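Local coordinates for protein chinitase A (PDB 3EBV) that is probably a family 18 endochitinase, of which this chain is the catalytic barrel domain, thought to bind chitin and cleave it within its chains, at residues A[6-11]-A[175-180]; A[150-155]-A[181-186]; A[161-166]-A[206-211]; A[168-173]-A[216-221]; A[192-197]-A[254-259]. All coordinates share one frame; numbering follows the deposited sequence. Where two conformers were deposited one is given.

Contact 1: residues A[6-11]-A[175-180]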
# COMPACT_ATOMS: atom_id res chain seq x y z
N ALA A 6 5.58 1.85 -10.39
CA ALA A 6 5.51 0.65 -9.55
C ALA A 6 4.09 0.14 -9.43
O ALA A 6 3.10 0.90 -9.39
CB ALA A 6 6.02 0.96 -8.16
N VAL A 7 4.01 -1.19 -9.26
CA VAL A 7 2.78 -1.86 -8.84
C VAL A 7 3.09 -2.48 -7.49
O VAL A 7 4.08 -3.25 -7.37
CB VAL A 7 2.33 -2.98 -9.82
CG1 VAL A 7 1.04 -3.64 -9.28
CG2 VAL A 7 2.06 -2.38 -11.21
N THR A 8 2.31 -2.14 -6.46
CA THR A 8 2.45 -2.76 -5.11
C THR A 8 1.39 -3.84 -4.99
O THR A 8 0.23 -3.63 -5.38
CB THR A 8 2.23 -1.70 -4.00
OG1 THR A 8 3.22 -0.67 -4.12
CG2 THR A 8 2.31 -2.29 -2.60
N GLY A 9 1.78 -5.00 -4.46
CA GLY A 9 0.77 -6.04 -4.17
C GLY A 9 0.90 -6.58 -2.78
O GLY A 9 2.02 -6.75 -2.29
N TYR A 10 -0.24 -6.78 -2.12
CA TYR A 10 -0.24 -7.40 -0.77
C TYR A 10 -0.21 -8.91 -0.88
O TYR A 10 -1.08 -9.47 -1.54
CB TYR A 10 -1.48 -6.96 0.01
CG TYR A 10 -1.34 -5.54 0.51
CD1 TYR A 10 -0.89 -5.31 1.81
CD2 TYR A 10 -1.61 -4.44 -0.32
CE1 TYR A 10 -0.70 -3.99 2.30
CE2 TYR A 10 -1.42 -3.13 0.17
CZ TYR A 10 -0.98 -2.93 1.46
OH TYR A 10 -0.79 -1.64 1.90
N TRP A 11 0.79 -9.52 -0.23
CA TRP A 11 0.88 -11.00 -0.16
C TRP A 11 0.39 -11.44 1.20
O TRP A 11 0.86 -10.93 2.22
CB TRP A 11 2.33 -11.40 -0.37
CG TRP A 11 2.60 -12.87 -0.16
CD1 TRP A 11 2.46 -13.84 -1.10
CD2 TRP A 11 3.04 -13.51 1.06
NE1 TRP A 11 2.78 -15.08 -0.54
CE2 TRP A 11 3.14 -14.90 0.76
CE3 TRP A 11 3.32 -13.07 2.35
CZ2 TRP A 11 3.56 -15.84 1.72
CZ3 TRP A 11 3.72 -14.02 3.32
CH2 TRP A 11 3.84 -15.38 2.98
N VAL A 175 5.49 5.93 -1.20
CA VAL A 175 4.20 6.12 -1.88
C VAL A 175 3.06 5.88 -0.92
O VAL A 175 3.12 5.02 -0.03
CB VAL A 175 4.08 5.20 -3.14
CG1 VAL A 175 4.25 3.71 -2.78
CG2 VAL A 175 2.78 5.42 -3.88
N VAL A 176 2.01 6.70 -1.12
CA VAL A 176 0.71 6.51 -0.46
C VAL A 176 -0.16 5.75 -1.44
O VAL A 176 -0.63 6.32 -2.44
CB VAL A 176 0.03 7.83 -0.07
CG1 VAL A 176 -1.31 7.57 0.59
CG2 VAL A 176 0.93 8.60 0.93
N ASN A 177 -0.38 4.46 -1.17
CA ASN A 177 -1.30 3.63 -1.96
C ASN A 177 -2.67 3.62 -1.25
O ASN A 177 -2.98 2.70 -0.49
CB ASN A 177 -0.79 2.19 -2.06
CG ASN A 177 0.49 2.05 -2.88
OD1 ASN A 177 0.60 2.60 -3.99
ND2 ASN A 177 1.46 1.23 -2.36
N MSE A 178 -3.45 4.68 -1.44
CA MSE A 178 -4.76 4.69 -0.77
C MSE A 178 -5.65 3.54 -1.26
O MSE A 178 -5.51 3.07 -2.40
CB MSE A 178 -5.48 6.05 -0.97
CG MSE A 178 -6.80 6.10 -0.21
SE MSE A 178 -7.45 7.97 -0.16
CE MSE A 178 -8.06 8.15 -1.98
N GLN A 179 -6.53 3.09 -0.35
CA GLN A 179 -7.47 2.02 -0.67
C GLN A 179 -8.74 2.68 -1.23
O GLN A 179 -9.62 3.17 -0.49
CB GLN A 179 -7.84 1.23 0.61
CG GLN A 179 -6.63 0.61 1.29
CD GLN A 179 -7.07 -0.12 2.56
OE1 GLN A 179 -8.07 -0.86 2.57
NE2 GLN A 179 -6.33 0.10 3.65
N TYR A 180 -8.82 2.73 -2.57
CA TYR A 180 -9.99 3.36 -3.22
C TYR A 180 -11.17 2.37 -3.29
O TYR A 180 -11.72 2.05 -4.38
CB TYR A 180 -9.63 3.83 -4.65
CG TYR A 180 -8.63 4.97 -4.70
CD1 TYR A 180 -9.02 6.26 -5.05
CD2 TYR A 180 -7.27 4.74 -4.42
CE1 TYR A 180 -8.09 7.31 -5.15
CE2 TYR A 180 -6.35 5.77 -4.47
CZ TYR A 180 -6.75 7.06 -4.85
OH TYR A 180 -5.82 8.08 -4.88
O HOH W 1 2.42 1.37 -5.79
O HOH W 2 0.78 0.03 0.29

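Contact 2: residues A[150-155]-A[181-186]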
# COMPACT_ATOMS: atom_id res chain seq x y z
N PRO A 150 -3.78 4.35 3.51
CA PRO A 150 -4.96 4.94 4.16
C PRO A 150 -6.26 4.47 3.51
O PRO A 150 -6.26 4.08 2.34
CB PRO A 150 -4.82 6.45 3.84
CG PRO A 150 -3.88 6.51 2.63
CD PRO A 150 -2.92 5.35 2.83
N GLN A 151 -7.34 4.54 4.29
CA GLN A 151 -8.69 4.46 3.74
C GLN A 151 -9.08 5.84 3.21
O GLN A 151 -8.44 6.87 3.50
CB GLN A 151 -9.65 3.98 4.83
CG GLN A 151 -9.38 2.52 5.20
CD GLN A 151 -10.32 2.07 6.28
OE1 GLN A 151 -11.41 1.58 5.99
NE2 GLN A 151 -9.92 2.28 7.53
N THR A 152 -10.16 5.90 2.40
CA THR A 152 -10.48 7.17 1.79
C THR A 152 -10.77 8.27 2.83
O THR A 152 -10.47 9.44 2.61
CB THR A 152 -11.68 7.01 0.80
OG1 THR A 152 -12.79 6.45 1.52
CG2 THR A 152 -11.29 6.17 -0.36
N ILE A 153 -11.38 7.89 3.94
CA ILE A 153 -11.69 8.87 5.00
C ILE A 153 -10.44 9.52 5.60
O ILE A 153 -10.53 10.60 6.25
CB ILE A 153 -12.49 8.25 6.16
CG1 ILE A 153 -11.74 7.06 6.78
CG2 ILE A 153 -13.87 7.88 5.67
CD1 ILE A 153 -12.44 6.46 8.01
N ASP A 154 -9.28 8.90 5.36
CA ASP A 154 -8.03 9.39 5.96
C ASP A 154 -7.29 10.42 5.09
O ASP A 154 -6.29 11.00 5.56
CB ASP A 154 -7.10 8.21 6.20
CG ASP A 154 -7.67 7.19 7.18
OD1 ASP A 154 -8.14 7.62 8.26
OD2 ASP A 154 -7.65 5.98 6.87
N MSE A 155 -7.75 10.64 3.85
CA MSE A 155 -7.06 11.55 2.93
C MSE A 155 -8.05 12.52 2.25
O MSE A 155 -7.78 12.99 1.14
CB MSE A 155 -6.31 10.78 1.84
CG MSE A 155 -5.35 9.67 2.33
SE MSE A 155 -3.73 10.41 3.18
CE MSE A 155 -2.85 11.04 1.61
N TYR A 181 -11.49 1.77 -2.13
CA TYR A 181 -12.46 0.66 -2.10
C TYR A 181 -12.91 0.43 -0.67
O TYR A 181 -12.38 1.03 0.27
CB TYR A 181 -11.86 -0.62 -2.72
CG TYR A 181 -10.55 -1.08 -2.09
CD1 TYR A 181 -10.53 -1.97 -1.00
CD2 TYR A 181 -9.34 -0.72 -2.64
CE1 TYR A 181 -9.30 -2.41 -0.44
CE2 TYR A 181 -8.11 -1.19 -2.12
CZ TYR A 181 -8.10 -2.02 -1.03
OH TYR A 181 -6.90 -2.42 -0.52
N ASN A 182 -13.94 -0.41 -0.54
CA ASN A 182 -14.70 -0.54 0.74
C ASN A 182 -15.07 0.81 1.31
O ASN A 182 -14.98 1.07 2.51
CB ASN A 182 -13.92 -1.35 1.81
CG ASN A 182 -13.68 -2.78 1.42
OD1 ASN A 182 -14.58 -3.44 0.88
ND2 ASN A 182 -12.46 -3.27 1.65
N SER A 183 -15.53 1.70 0.43
CA SER A 183 -15.72 3.11 0.77
C SER A 183 -17.14 3.61 0.47
O SER A 183 -17.65 3.32 -0.60
CB SER A 183 -14.74 3.98 -0.05
OG SER A 183 -14.89 5.34 0.29
N GLY A 184 -17.67 4.41 1.39
CA GLY A 184 -18.85 5.21 1.10
C GLY A 184 -18.47 6.32 0.10
O GLY A 184 -17.28 6.49 -0.29
N THR A 185 -19.46 7.11 -0.29
CA THR A 185 -19.17 8.24 -1.18
C THR A 185 -18.23 9.22 -0.48
O THR A 185 -18.19 9.34 0.76
CB THR A 185 -20.44 8.95 -1.68
OG1 THR A 185 -21.17 9.42 -0.53
CG2 THR A 185 -21.32 8.01 -2.53
N MSE A 186 -17.44 9.92 -1.30
CA MSE A 186 -16.42 10.82 -0.82
C MSE A 186 -16.38 12.09 -1.66
O MSE A 186 -16.83 12.06 -2.81
CB MSE A 186 -15.05 10.14 -0.95
CG MSE A 186 -14.89 8.94 -0.02
SE MSE A 186 -14.62 9.55 1.83
CE MSE A 186 -15.56 8.08 2.76
O HOH W 3 -12.84 2.40 3.74
O HOH W 4 -11.03 3.28 1.86

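Contact 3: residues A[161-166]-A[206-211]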
# COMPACT_ATOMS: atom_id res chain seq x y z
N GLY A 161 -5.41 12.27 9.55
CA GLY A 161 -4.22 11.79 10.30
C GLY A 161 -3.17 11.19 9.40
O GLY A 161 -1.97 11.52 9.52
N TYR A 162 -3.56 10.29 8.49
CA TYR A 162 -2.61 9.79 7.50
C TYR A 162 -2.00 10.90 6.64
O TYR A 162 -0.81 10.89 6.34
CB TYR A 162 -3.27 8.74 6.56
CG TYR A 162 -3.20 7.32 7.04
CD1 TYR A 162 -4.16 6.80 7.90
CD2 TYR A 162 -2.18 6.50 6.58
CE1 TYR A 162 -4.09 5.44 8.35
CE2 TYR A 162 -2.11 5.14 6.97
CZ TYR A 162 -3.07 4.64 7.86
OH TYR A 162 -2.92 3.32 8.25
N PHE A 163 -2.82 11.88 6.21
CA PHE A 163 -2.35 12.89 5.31
C PHE A 163 -1.30 13.76 6.04
O PHE A 163 -0.24 14.03 5.47
CB PHE A 163 -3.54 13.71 4.76
CG PHE A 163 -3.31 14.31 3.39
CD1 PHE A 163 -4.38 14.37 2.46
CD2 PHE A 163 -2.07 14.80 3.01
CE1 PHE A 163 -4.16 14.96 1.17
CE2 PHE A 163 -1.85 15.39 1.71
CZ PHE A 163 -2.93 15.46 0.81
N GLN A 164 -1.62 14.16 7.27
CA GLN A 164 -0.68 15.00 8.05
C GLN A 164 0.64 14.25 8.24
O GLN A 164 1.71 14.82 8.09
CB GLN A 164 -1.26 15.33 9.40
CG GLN A 164 -0.40 16.34 10.18
CD GLN A 164 -0.20 17.63 9.45
OE1 GLN A 164 0.91 17.92 8.91
NE2 GLN A 164 -1.28 18.43 9.38
N THR A 165 0.54 12.95 8.55
CA THR A 165 1.74 12.13 8.76
C THR A 165 2.55 12.06 7.49
O THR A 165 3.77 12.28 7.47
CB THR A 165 1.39 10.73 9.27
OG1 THR A 165 0.60 10.84 10.46
CG2 THR A 165 2.68 9.89 9.58
N ALA A 166 1.87 11.74 6.37
CA ALA A 166 2.53 11.64 5.09
C ALA A 166 3.31 12.94 4.74
O ALA A 166 4.48 12.90 4.31
CB ALA A 166 1.48 11.32 4.01
N ALA A 206 -7.58 11.06 -6.01
CA ALA A 206 -6.12 11.19 -6.16
C ALA A 206 -5.71 12.65 -6.28
O ALA A 206 -4.69 13.07 -5.74
CB ALA A 206 -5.63 10.39 -7.34
N CYS A 207 -6.54 13.44 -6.95
CA CYS A 207 -6.29 14.88 -7.10
C CYS A 207 -6.10 15.59 -5.75
O CYS A 207 -5.31 16.53 -5.63
CB CYS A 207 -7.52 15.46 -7.85
SG CYS A 207 -7.54 17.24 -8.04
N ILE A 208 -6.83 15.17 -4.71
CA ILE A 208 -6.69 15.84 -3.41
C ILE A 208 -5.23 15.67 -2.93
O ILE A 208 -4.64 16.61 -2.37
CB ILE A 208 -7.64 15.22 -2.34
CG1 ILE A 208 -9.11 15.32 -2.77
CG2 ILE A 208 -7.45 15.89 -0.98
CD1 ILE A 208 -10.02 14.49 -1.87
N GLN A 209 -4.67 14.47 -3.13
CA GLN A 209 -3.26 14.22 -2.74
C GLN A 209 -2.29 15.01 -3.62
O GLN A 209 -1.33 15.63 -3.11
CB GLN A 209 -2.98 12.72 -2.83
CG GLN A 209 -3.80 11.95 -1.81
CD GLN A 209 -3.76 10.44 -1.99
OE1 GLN A 209 -2.73 9.88 -2.36
NE2 GLN A 209 -4.89 9.80 -1.73
N LEU A 210 -2.52 14.98 -4.94
CA LEU A 210 -1.63 15.62 -5.91
C LEU A 210 -1.62 17.14 -5.80
O LEU A 210 -0.61 17.77 -6.15
CB LEU A 210 -1.95 15.18 -7.34
CG LEU A 210 -1.80 13.67 -7.61
CD1 LEU A 210 -2.66 13.23 -8.81
CD2 LEU A 210 -0.29 13.36 -7.82
N GLU A 211 -2.74 17.71 -5.37
CA GLU A 211 -2.84 19.16 -5.15
C GLU A 211 -2.55 19.54 -3.70
O GLU A 211 -2.53 20.74 -3.38
CB GLU A 211 -4.25 19.68 -5.57
CG GLU A 211 -4.54 19.47 -7.05
CD GLU A 211 -5.87 20.11 -7.49
OE1 GLU A 211 -6.72 20.44 -6.60
OE2 GLU A 211 -6.05 20.24 -8.74

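Contact 4: residues A[168-173]-A[216-221]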
# COMPACT_ATOMS: atom_id res chain seq x y z
N ASN A 168 4.35 15.17 6.93
CA ASN A 168 5.43 15.39 7.92
C ASN A 168 6.65 14.60 7.53
O ASN A 168 7.78 15.04 7.78
CB ASN A 168 4.97 14.92 9.30
CG ASN A 168 3.94 15.84 9.94
OD1 ASN A 168 3.67 16.96 9.42
ND2 ASN A 168 3.38 15.41 11.07
N VAL A 169 6.43 13.41 6.93
CA VAL A 169 7.56 12.54 6.54
C VAL A 169 7.79 12.47 5.04
O VAL A 169 8.36 11.50 4.51
CB VAL A 169 7.47 11.11 7.19
CG1 VAL A 169 7.25 11.21 8.69
CG2 VAL A 169 6.29 10.30 6.55
N LYS A 170 7.39 13.53 4.32
CA LYS A 170 7.43 13.50 2.86
C LYS A 170 8.80 13.14 2.29
O LYS A 170 8.92 12.45 1.29
CB LYS A 170 6.95 14.85 2.31
CG LYS A 170 6.98 14.92 0.82
CD LYS A 170 6.46 16.26 0.31
CE LYS A 170 6.31 16.21 -1.23
NZ LYS A 170 6.11 17.62 -1.80
N ASP A 171 9.86 13.63 2.95
CA ASP A 171 11.22 13.38 2.44
C ASP A 171 11.70 11.92 2.59
O ASP A 171 12.73 11.56 1.99
CB ASP A 171 12.19 14.30 3.17
CG ASP A 171 12.05 14.15 4.67
OD1 ASP A 171 11.02 14.57 5.22
OD2 ASP A 171 12.94 13.58 5.29
N ILE A 172 10.96 11.09 3.33
CA ILE A 172 11.32 9.66 3.47
C ILE A 172 10.20 8.72 2.98
O ILE A 172 10.32 7.49 3.08
CB ILE A 172 11.70 9.26 4.92
CG1 ILE A 172 10.61 9.62 5.92
CG2 ILE A 172 13.05 9.93 5.30
CD1 ILE A 172 10.82 8.95 7.31
N LEU A 173 9.12 9.31 2.44
CA LEU A 173 7.94 8.57 2.01
C LEU A 173 8.10 8.08 0.57
O LEU A 173 8.38 8.89 -0.35
CB LEU A 173 6.75 9.50 2.11
CG LEU A 173 5.43 8.99 1.55
CD1 LEU A 173 4.84 7.83 2.39
CD2 LEU A 173 4.46 10.22 1.57
N PRO A 216 3.91 13.56 -7.26
CA PRO A 216 3.23 12.52 -8.05
C PRO A 216 3.82 11.13 -7.78
O PRO A 216 3.07 10.15 -7.75
CB PRO A 216 3.44 12.97 -9.50
CG PRO A 216 3.49 14.49 -9.37
CD PRO A 216 4.31 14.71 -8.12
N SER A 217 5.14 11.04 -7.57
CA SER A 217 5.73 9.74 -7.29
C SER A 217 5.29 9.17 -5.96
O SER A 217 5.62 8.00 -5.66
CB SER A 217 7.27 9.82 -7.25
OG SER A 217 7.66 10.70 -6.24
N GLN A 218 4.58 9.97 -5.16
CA GLN A 218 4.13 9.52 -3.84
C GLN A 218 2.64 9.14 -3.82
O GLN A 218 2.10 8.91 -2.74
CB GLN A 218 4.41 10.59 -2.77
CG GLN A 218 5.91 10.76 -2.59
CD GLN A 218 6.26 11.90 -1.68
OE1 GLN A 218 5.73 13.01 -1.77
NE2 GLN A 218 7.24 11.64 -0.80
N VAL A 219 2.02 9.06 -5.00
CA VAL A 219 0.57 8.75 -5.08
C VAL A 219 0.35 7.50 -5.93
O VAL A 219 0.82 7.44 -7.08
CB VAL A 219 -0.20 9.94 -5.68
CG1 VAL A 219 -1.71 9.61 -5.85
CG2 VAL A 219 -0.05 11.19 -4.78
N GLY A 220 -0.30 6.49 -5.32
CA GLY A 220 -0.59 5.21 -6.02
C GLY A 220 -2.09 4.91 -5.89
O GLY A 220 -2.71 5.22 -4.87
N LEU A 221 -2.64 4.27 -6.94
CA LEU A 221 -4.08 3.94 -6.95
C LEU A 221 -4.26 2.49 -6.46
O LEU A 221 -3.93 1.56 -7.20
CB LEU A 221 -4.68 4.09 -8.39
CG LEU A 221 -4.42 5.48 -9.02
CD1 LEU A 221 -5.15 5.44 -10.34
CD2 LEU A 221 -5.00 6.60 -8.19

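Contact 5: residues A[192-197]-A[254-259]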
# COMPACT_ATOMS: atom_id res chain seq x y z
N LYS A 192 -17.01 17.92 -5.11
CA LYS A 192 -18.21 17.15 -5.55
C LYS A 192 -18.17 15.73 -5.00
O LYS A 192 -17.09 15.23 -4.71
CB LYS A 192 -18.30 17.13 -7.08
CG LYS A 192 -18.36 18.51 -7.75
CD LYS A 192 -18.73 18.39 -9.24
CE LYS A 192 -19.07 19.77 -9.77
NZ LYS A 192 -19.38 19.73 -11.27
N VAL A 193 -19.33 15.09 -4.90
CA VAL A 193 -19.44 13.73 -4.33
C VAL A 193 -19.24 12.69 -5.42
O VAL A 193 -19.90 12.73 -6.49
CB VAL A 193 -20.85 13.54 -3.69
CG1 VAL A 193 -21.02 12.09 -3.22
CG2 VAL A 193 -21.06 14.54 -2.56
N TYR A 194 -18.36 11.75 -5.15
CA TYR A 194 -18.07 10.64 -6.06
C TYR A 194 -18.26 9.32 -5.34
O TYR A 194 -18.18 9.23 -4.10
CB TYR A 194 -16.62 10.72 -6.61
CG TYR A 194 -16.43 11.96 -7.47
CD1 TYR A 194 -16.80 11.92 -8.81
CD2 TYR A 194 -15.94 13.17 -6.93
CE1 TYR A 194 -16.68 13.06 -9.62
CE2 TYR A 194 -15.82 14.32 -7.73
CZ TYR A 194 -16.20 14.23 -9.09
OH TYR A 194 -16.10 15.35 -9.93
N ALA A 195 -18.50 8.29 -6.15
CA ALA A 195 -18.77 6.94 -5.63
C ALA A 195 -17.73 5.94 -6.08
O ALA A 195 -17.22 6.01 -7.22
CB ALA A 195 -20.13 6.48 -6.15
N GLN A 196 -17.43 4.97 -5.20
CA GLN A 196 -16.45 3.93 -5.55
C GLN A 196 -16.88 3.14 -6.78
O GLN A 196 -18.08 3.06 -7.10
CB GLN A 196 -16.12 3.00 -4.36
CG GLN A 196 -17.28 2.05 -4.07
CD GLN A 196 -17.04 1.21 -2.85
OE1 GLN A 196 -15.91 1.14 -2.37
NE2 GLN A 196 -18.10 0.60 -2.32
N GLY A 197 -15.91 2.52 -7.43
CA GLY A 197 -16.22 1.72 -8.60
C GLY A 197 -16.34 2.51 -9.90
O GLY A 197 -16.86 1.98 -10.88
N GLY A 254 -12.94 10.49 -17.06
CA GLY A 254 -14.41 10.45 -16.96
C GLY A 254 -14.92 11.89 -16.92
O GLY A 254 -14.34 12.78 -17.61
N SER A 255 -16.00 12.18 -16.19
CA SER A 255 -16.47 13.57 -16.09
C SER A 255 -15.45 14.49 -15.40
O SER A 255 -15.39 15.72 -15.61
CB SER A 255 -17.82 13.70 -15.37
OG SER A 255 -17.72 13.59 -13.95
N PHE A 256 -14.67 13.91 -14.47
CA PHE A 256 -13.70 14.71 -13.73
C PHE A 256 -12.39 14.87 -14.51
O PHE A 256 -11.76 13.88 -14.89
CB PHE A 256 -13.37 14.10 -12.35
CG PHE A 256 -12.36 14.94 -11.64
CD1 PHE A 256 -12.71 16.22 -11.16
CD2 PHE A 256 -11.04 14.52 -11.58
CE1 PHE A 256 -11.72 17.07 -10.59
CE2 PHE A 256 -10.07 15.36 -10.98
CZ PHE A 256 -10.41 16.62 -10.51
N LYS A 257 -12.05 16.14 -14.73
CA LYS A 257 -10.80 16.47 -15.43
C LYS A 257 -9.83 17.18 -14.50
O LYS A 257 -10.08 18.29 -14.05
CB LYS A 257 -11.12 17.37 -16.64
CG LYS A 257 -9.82 17.84 -17.39
CD LYS A 257 -9.15 16.67 -18.07
CE LYS A 257 -7.82 17.05 -18.78
NZ LYS A 257 -6.74 17.35 -17.76
N PRO A 258 -8.71 16.49 -14.15
CA PRO A 258 -7.73 17.20 -13.35
C PRO A 258 -7.24 18.47 -14.04
O PRO A 258 -7.18 18.53 -15.28
CB PRO A 258 -6.58 16.19 -13.21
CG PRO A 258 -7.18 14.82 -13.49
CD PRO A 258 -8.31 15.10 -14.49
N SER A 259 -6.85 19.48 -13.27
CA SER A 259 -6.35 20.70 -13.90
C SER A 259 -5.02 20.51 -14.57
O SER A 259 -4.70 21.23 -15.52
CB SER A 259 -6.25 21.83 -12.89
OG SER A 259 -7.54 22.13 -12.37
O HOH W 5 -16.67 15.79 -12.59

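Contact 1: residues A[6-11]-A[175-180]
Thr8 and Asn177 meet across the interior of the barrel, which in this family 18 glycoside hydrolase is a closed ring of eight parallel strands. Strands 6-12 and 175-179 are not neighbours in the ring, so no backbone pairing joins them and the contact is made by inward-pointing side chains. One direct hydrogen bond spans the gap: Asn177 ND2 donates to Thr8 OG1 over 3.1 Å, weakly, as the bent N-H...O angle of 138° shows. The carboxamide is brought there by a first torsion of -67°, which sets Asn177 CG opposite its own carbonyl carbon.

Two waters do the rest. The first accepts from Thr8 OG1 at 2.8 Å and donates to Asn177 OD1, so hydroxyl, amide and water close a small cycle. The second accepts from Asn177 ND2 at 3.0 Å and donates to Tyr10 OH, which is also hydrogen-bonded to Asp117 of the family's DxxDxDxE signature. A leucine in place of Asn177 would probably leave both waters and the Thr8 hydroxyl short of a polar mate in this buried spot. Apolar packing comes from outside the pair, where Met269 of strand 267-271 touches Thr8, Tyr10 and Asn177. With both amide hydrogens and the amide oxygen engaged, Asn177 has its rotation fixed, and it is linked through one water to the tyrosine that contacts Asp117.

Contact 2: residues A[150-155]-A[181-186]
Met186 and Thr152 bring together two loops at the C-terminal ends of adjacent barrel strands, the end at which TIM-barrel enzymes carry their active sites. Segment 150-155 follows strand 145-148 and holds a short 3-10 turn; segment 181-186 follows strand 175-179. Met186, present as selenomethionine, points its CB toward the other loop and then bends twice. Its CG lies 3.6 Å from Thr152 OG1, with Thr152 CB just beyond, and the chain turns there (chi2 -74°) to carry SE past Thr152 OG1 at 3.6 Å. At the tip, CE touches both Thr152 OG1 and Ile153 CG2; the distance from Met186 CE to Ile153 CG2 is 3.4 Å, tighter than usual for two carbons. Leu205 of helix 199-210 touches both Met186 and Thr152.

Thr152 OG1 also lies 2.7 Å from Ser183 OG, a tight hydroxyl pair. Water reaches further along the loops: one molecule accepts from Thr152 N and sits 3.1 Å from Tyr181 O. Ser183 OG itself donates to Gly184 O at 2.7 Å, meeting that oxygen in the carbonyl plane on a lone pair.

Contact 3: residues A[161-166]-A[206-211]
Phe163 packs against the turn at Ile208 and Gln209 in a helix-to-helix contact of the outer layer of the barrel, where helices 161-168 and 199-210 succeed one another around the sheet. The contact is carried almost wholly by one ring. Its far edge is pushed against the backbone of the second helix, with Phe163 CZ 3.8 Å from Ile208 O and that oxygen close to the ring plane, an approach that probably suits the slightly positive rim of the ring. The same CZ lies 3.8 Å from Gln209 CA, approached obliquely. Next to it, Phe163 CE1 touches the branch methyl Ile208 CG2 at 4.0 Å, which adds the apolar part of the packing. Phe163 reaches across because CG lies roughly opposite the backbone N, at a chi1 of -152° that is well off the ideal 180°.

Within the first helix, Thr165 OG1 donates to Gly161 O at 2.8 Å, while Thr165 N reaches the same oxygen from the opposite face of its plane. Thr165 also packs on helix 126-140, and Gln209 touches Val176 and Met178 of strand 175-179. Cys207, one residue from the contact, ties helix 199-210 to Cys189 by a disulfide, and Ala166 rests on strands 145-148 and 175-179.

Contact 4: residues A[168-173]-A[216-221]
Leu173 and Gln218 are the closest backbone positions, their CA atoms 7.0 Å apart, where two turns come together just before strands of the barrel. Helix 161-168 has ended by Val169, and the chain winds on through a turn to Leu173; on the other side a short 3-10 turn at 216-217 leads into strand 219-224. No backbone bond joins the two segments themselves.

Gln218 supplies the link with its extended side chain. Both hydrogens of its NE2 are used in the amide plane: one goes to Leu173 O at 3.0 Å, nearly straight at 170°, the other to Lys170 O at 2.8 Å, more bent at 134° but on a lone pair in the carbonyl plane. Gln218 OE1 accepts from the backbone N of Ala215, so each end of the amide is held. Leu173 CB packs 3.6 Å from Gln218 NE2, and Lys170, in the conformer given, crosses the glutamine at about a right angle, its NZ reaching Gly213 O. A glutamate here would probably set an oxygen against both carbonyls, leaving both without the amide donor. The arrangement belongs to the alpha-beta turns at the N-terminal ends of two adjacent parallel strands, the floor of a TIM barrel.

Contact 5: residues A[192-197]-A[254-259]
Tyr194, on the short strand 193-194, reaches Ser255 and Phe256 in an irregular loop, with no backbone hydrogen bond between the two segments, so side chains and one water make the whole contact. The phenol oxygen leads. Tyr194 OH lies 3.7 Å from Phe256 CD1 and 3.9 Å from Phe256 CB, and the two side chains cross at about a right angle; the Tyr194 ring carbons stay slightly farther off, with Tyr194 CZ 4.3 Å from Phe256 CB. Phe256 presents its CB and ring atom CD1 because CG stands opposite the backbone N (chi1 179°).

Strand 193-194 is one arm of a small antiparallel hairpin with strand 186-187, inserted in the long connection between barrel strand 175-179 and helix 199-210; segment 254-259 lies in another loop, between helix 237-249 and strand 267-271. A water in the plane of the tyrosine ring, at its edge, bridges the two by spending both protons: it donates to Tyr194 OH at 2.8 Å and to Ser255 OG at 2.8 Å. Each hydroxyl has a carboxylate partner too, Asp190 for Tyr194 and Asp200 for Ser255. The other oxygen of Asp200 takes the N-H of Phe256, so this carboxylate at the start of helix 199-210 grips two successive residues of the loop. The Phe256 side chain also touches Cys189 and Thr203.

In the fold
From the N terminus, contact 1 opens on the first strand of the barrel and closes at 175-180, tying two non-adjacent strands across the interior. Contacts 2, 3 and 4 all open before it closes, and each crosses it and the others; none nests within another. Contact 2 joins the loops at the C-terminal ends of neighbouring strands, contact 3 the helices outside them, and contact 4 the turns at their N-terminal ends, so strand 175-179 and its surroundings are held at both ends and from outside. Contact 5 opens after contacts 1 and 2 have closed, but crosses 3 and 4, and fixes the peripheral hairpin to the loop before strand 267-271. It touches contact 2 through Met186 and Tyr194, and contact 3 through Cys207 and Phe256.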